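Single-stranded DNA-binding protein (Enterobacter phage Enc34, PDB 5ODK) probably binds single-stranded DNA through an OB fold, in keeping with a role in phage DNA replication. Local coordinates at residues E4-A9 against Y18-I23; L53-D58 against G107-S112. One frame throughout, in Å; residues are numbered along the deposited sequence. Where two conformers were deposited one is given.

Interaction 1: E4-A9 against Y18-I23; sequences EKLVPA and YKSGHI
Leu6 forks over two rings of the 18-23 segment, one branch for each. Its CD1 stands above the centre of the Tyr18 ring, 3.8 Å from the centroid and only 9° off the normal, while CD2 lies over the His22 ring, displaced toward the rim, 3.7 Å from that centroid; both are CH-pi contacts. Chi1 sets CG beside the backbone N, and chi2 (171°) then sets the two methyls. The leucine crosses each aromatic side chain at about a right angle, and its CB adds a 3.5 Å contact to Tyr18 CD1. Within its own segment the imidazole is tied by a 2.7 Å hydrogen bond between Ser20 OG and His22 ND1. Ser20 OG meets a water that accepts from Val7 N, so hydroxyl and water together link the imidazole to the backbone of Val7. The backbone bond from Lys19 N to Val7 O spans 2.8 Å. The Lys19 side chain, extended beyond CG, crosses Val7 obliquely, its CD 3.7 Å from Val7 CG1. Pro8 and Tyr18, an antiparallel non-hydrogen-bonded pair, mark the open end of the surface hairpin of strands 8-12 and 15-18, where a type I turn, Tyr18 to Gly21, leads toward strand 23-26.

Interaction 2: L53-D58 against G107-S112; sequences LLMPKD and GMWVIS
Gly107 O is gripped from two directions: Lys57 N donates to it at 2.9 Å in an almost straight bond (179°), and a water that also accepts from Asp58 N donates a second. Beyond this point strands 53-56 and 108-112 run antiparallel, with paired backbone bonds between Met55 and Trp109 and between Leu53 and Ile111. Lys57 then turns back across the indole of Trp109 at about a right angle. CG, anti to the carbonyl carbon (chi1 -66°), lies over the five-membered ring, 3.7 Å from its centroid, and the extended chain carries CE across the same face. NZ completes a cation-pi contact 4.7 Å from the centroid of the six-membered ring, while salt bridges to Asp94 and Asp96 hold the ammonium itself. A second water bridges the edge of the indole to the lysine backbone, accepting from Trp109 NE1 and donating to Lys57 O. Met55 CE approaches Trp109 CD1 at 3.8 Å and also touches Ile111 CD1, on the sheet face that helix 61-76 covers. On the other face Met108, bent at chi2 (-72°), lays SD 3.5 Å from Pro56 N and beside the proline ring, and Leu54 CD2 packs on Val110 CG2 at 3.9 Å. Lys57 is thus held at both ends, its charge probably balanced mainly by Asp94 and Asp96 and less by the indole, which also meets Lys64, while its carbon chain and the bridging water limit how that indole can turn.

In the fold
From the N terminus the chain first closes interaction 1, a short loop in which the residues that follow helix 2-5 and the start of strand 8-12 meet the end of strand 15-18 and the turn after it. It is finished before interaction 2 opens, so the two lie in series and neither nest nor cross. Interaction 2 closes a much longer loop, which holds helix 61-76 and strand 92-94, by pairing strand 49-56 with strand 108-115. Both contacts reach the same curled sheet: strand 23-26 joins the first to strand 144-156, which pairs with strand 28-34, the neighbour of strand 49-56. Their centres lie about 22 Å apart, one on the surface and the other partly buried.

Interaction 1: E4-A9 against Y18-I23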
# COMPACT_ATOMS: atom_id res chain seq x y z
N GLU A 4 14.85 -8.95 3.14
CA GLU A 4 16.11 -9.30 3.78
C GLU A 4 16.97 -8.06 4.01
O GLU A 4 17.83 -8.07 4.86
CB GLU A 4 16.87 -10.38 2.96
CG GLU A 4 17.67 -9.86 1.78
CD GLU A 4 18.30 -10.96 0.95
OE1 GLU A 4 18.90 -11.88 1.55
OE2 GLU A 4 18.22 -10.90 -0.30
N LYS A 5 16.67 -6.97 3.29
CA LYS A 5 17.48 -5.74 3.34
C LYS A 5 16.96 -4.70 4.34
O LYS A 5 17.71 -3.84 4.81
CB LYS A 5 17.53 -5.11 1.95
CG LYS A 5 18.15 -6.05 0.92
CD LYS A 5 18.18 -5.48 -0.47
CE LYS A 5 18.88 -6.44 -1.42
NZ LYS A 5 19.39 -5.71 -2.59
N LEU A 6 15.68 -4.77 4.65
CA LEU A 6 15.06 -3.75 5.50
C LEU A 6 15.47 -3.88 6.95
O LEU A 6 15.61 -4.97 7.48
CB LEU A 6 13.56 -3.87 5.42
CG LEU A 6 12.94 -3.57 4.09
CD1 LEU A 6 11.47 -3.96 4.14
CD2 LEU A 6 13.11 -2.10 3.74
N VAL A 7 15.58 -2.74 7.61
CA VAL A 7 16.05 -2.69 8.98
C VAL A 7 14.91 -2.09 9.82
O VAL A 7 14.59 -0.92 9.66
CB VAL A 7 17.30 -1.79 9.13
CG1 VAL A 7 17.76 -1.72 10.59
CG2 VAL A 7 18.43 -2.28 8.24
N PRO A 8 14.28 -2.89 10.68
CA PRO A 8 13.15 -2.36 11.46
C PRO A 8 13.52 -1.21 12.38
O PRO A 8 14.58 -1.26 13.03
CB PRO A 8 12.63 -3.57 12.25
CG PRO A 8 13.13 -4.76 11.49
CD PRO A 8 14.44 -4.35 10.88
N ALA A 9 12.63 -0.21 12.45
CA ALA A 9 12.72 0.85 13.44
C ALA A 9 11.69 0.64 14.58
O ALA A 9 12.02 0.79 15.75
CB ALA A 9 12.56 2.20 12.79
N TYR A 18 10.33 0.97 9.11
CA TYR A 18 11.74 0.67 8.90
C TYR A 18 12.57 1.95 9.00
O TYR A 18 12.08 3.07 8.76
CB TYR A 18 11.94 -0.07 7.55
CG TYR A 18 11.21 -1.38 7.55
CD1 TYR A 18 11.79 -2.51 8.09
CD2 TYR A 18 9.90 -1.48 7.07
CE1 TYR A 18 11.13 -3.72 8.12
CE2 TYR A 18 9.21 -2.67 7.14
CZ TYR A 18 9.84 -3.81 7.66
OH TYR A 18 9.15 -5.00 7.72
N LYS A 19 13.86 1.78 9.28
CA LYS A 19 14.76 2.91 9.42
C LYS A 19 14.85 3.77 8.17
O LYS A 19 15.10 4.96 8.26
CB LYS A 19 16.14 2.46 9.85
CG LYS A 19 16.15 1.97 11.29
CD LYS A 19 17.56 1.81 11.81
CE LYS A 19 17.53 1.12 13.16
NZ LYS A 19 18.86 1.10 13.81
N SER A 20 14.69 3.13 7.01
CA SER A 20 14.72 3.75 5.71
C SER A 20 13.40 4.43 5.30
O SER A 20 13.27 4.97 4.20
CB SER A 20 15.06 2.64 4.71
OG SER A 20 14.14 1.56 4.89
N GLY A 21 12.39 4.39 6.17
CA GLY A 21 11.10 5.01 5.92
C GLY A 21 10.06 4.11 5.28
O GLY A 21 8.91 4.49 5.14
N HIS A 22 10.48 2.90 4.87
CA HIS A 22 9.52 1.92 4.42
C HIS A 22 8.51 1.59 5.51
O HIS A 22 8.85 1.70 6.70
CB HIS A 22 10.23 0.62 4.00
CG HIS A 22 11.11 0.79 2.81
ND1 HIS A 22 12.38 1.28 2.90
CD2 HIS A 22 10.91 0.48 1.50
CE1 HIS A 22 12.94 1.26 1.70
NE2 HIS A 22 12.05 0.81 0.82
N ILE A 23 7.32 1.23 5.08
CA ILE A 23 6.23 0.90 5.97
C ILE A 23 5.65 -0.44 5.51
O ILE A 23 5.20 -0.55 4.36
CB ILE A 23 5.12 1.98 5.94
CG1 ILE A 23 5.71 3.36 6.22
CG2 ILE A 23 4.01 1.63 6.94
CD1 ILE A 23 4.75 4.48 5.92
O HOH W 1 15.73 -0.25 6.20

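Interaction 2: L53-D58 against G107-S112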
# COMPACT_ATOMS: atom_id res chain seq x y z
N LEU A 53 -5.16 -1.33 -1.04
CA LEU A 53 -5.13 -2.08 0.22
C LEU A 53 -6.23 -1.56 1.11
O LEU A 53 -6.33 -0.34 1.34
CB LEU A 53 -3.78 -1.94 0.89
CG LEU A 53 -2.57 -2.30 0.02
CD1 LEU A 53 -1.29 -1.94 0.74
CD2 LEU A 53 -2.53 -3.78 -0.38
N LEU A 54 -7.09 -2.46 1.59
CA LEU A 54 -8.17 -2.12 2.47
C LEU A 54 -7.75 -2.54 3.86
O LEU A 54 -7.60 -3.74 4.17
CB LEU A 54 -9.42 -2.85 2.02
CG LEU A 54 -9.85 -2.56 0.60
CD1 LEU A 54 -11.04 -3.42 0.25
CD2 LEU A 54 -10.16 -1.09 0.37
N MET A 55 -7.50 -1.55 4.72
CA MET A 55 -6.87 -1.80 6.00
C MET A 55 -7.92 -1.61 7.11
O MET A 55 -8.36 -0.49 7.36
CB MET A 55 -5.69 -0.85 6.15
CG MET A 55 -4.92 -1.05 7.41
SD MET A 55 -3.34 -0.19 7.35
CE MET A 55 -3.84 1.48 7.66
N PRO A 56 -8.35 -2.71 7.79
CA PRO A 56 -9.39 -2.56 8.84
C PRO A 56 -8.98 -1.59 9.94
O PRO A 56 -7.94 -1.72 10.57
CB PRO A 56 -9.55 -3.98 9.35
CG PRO A 56 -9.23 -4.84 8.17
CD PRO A 56 -8.09 -4.12 7.48
N LYS A 57 -9.83 -0.60 10.14
CA LYS A 57 -9.51 0.46 11.12
C LYS A 57 -9.31 -0.08 12.53
O LYS A 57 -8.42 0.37 13.24
CB LYS A 57 -10.62 1.50 11.15
CG LYS A 57 -10.77 2.32 9.88
CD LYS A 57 -11.87 3.34 10.02
CE LYS A 57 -11.98 4.30 8.84
NZ LYS A 57 -13.14 5.20 9.03
N ASP A 58 -10.14 -1.05 12.92
CA ASP A 58 -10.17 -1.51 14.31
C ASP A 58 -8.94 -2.28 14.70
O ASP A 58 -8.65 -2.35 15.86
CB ASP A 58 -11.46 -2.28 14.64
CG ASP A 58 -11.64 -3.59 13.88
OD1 ASP A 58 -10.94 -3.89 12.90
OD2 ASP A 58 -12.56 -4.33 14.30
N GLY A 107 -15.49 0.51 7.22
CA GLY A 107 -14.57 0.25 8.31
C GLY A 107 -13.12 0.09 7.89
O GLY A 107 -12.33 -0.47 8.63
N MET A 108 -12.77 0.64 6.73
CA MET A 108 -11.42 0.51 6.19
C MET A 108 -10.74 1.85 5.96
O MET A 108 -11.41 2.81 5.58
CB MET A 108 -11.43 -0.19 4.81
CG MET A 108 -12.07 -1.55 4.77
SD MET A 108 -11.06 -2.78 5.59
CE MET A 108 -11.67 -4.31 4.92
N TRP A 109 -9.42 1.88 6.15
CA TRP A 109 -8.56 2.85 5.48
C TRP A 109 -8.26 2.28 4.10
O TRP A 109 -8.03 1.08 3.96
CB TRP A 109 -7.25 3.09 6.23
CG TRP A 109 -7.46 3.58 7.65
CD1 TRP A 109 -7.20 2.88 8.82
CD2 TRP A 109 -8.02 4.79 8.03
NE1 TRP A 109 -7.54 3.62 9.89
CE2 TRP A 109 -8.06 4.81 9.44
CE3 TRP A 109 -8.48 5.91 7.32
CZ2 TRP A 109 -8.56 5.89 10.17
CZ3 TRP A 109 -8.99 6.96 8.02
CH2 TRP A 109 -9.02 6.97 9.44
N VAL A 110 -8.24 3.15 3.08
CA VAL A 110 -8.03 2.71 1.68
C VAL A 110 -6.72 3.29 1.24
O VAL A 110 -6.59 4.50 1.13
CB VAL A 110 -9.19 3.16 0.77
CG1 VAL A 110 -8.99 2.67 -0.66
CG2 VAL A 110 -10.52 2.69 1.35
N ILE A 111 -5.76 2.41 0.94
CA ILE A 111 -4.44 2.82 0.52
C ILE A 111 -4.25 2.48 -0.95
O ILE A 111 -4.49 1.33 -1.36
CB ILE A 111 -3.36 2.13 1.36
CG1 ILE A 111 -3.36 2.67 2.80
CG2 ILE A 111 -1.99 2.23 0.72
CD1 ILE A 111 -2.58 1.80 3.76
N SER A 112 -3.76 3.45 -1.74
CA SER A 112 -3.40 3.20 -3.12
C SER A 112 -1.91 3.31 -3.26
O SER A 112 -1.30 4.28 -2.83
CB SER A 112 -4.05 4.28 -3.98
OG SER A 112 -5.43 4.28 -3.75
O HOH W 2 -7.42 2.90 12.61
O HOH W 3 -12.70 -1.65 11.22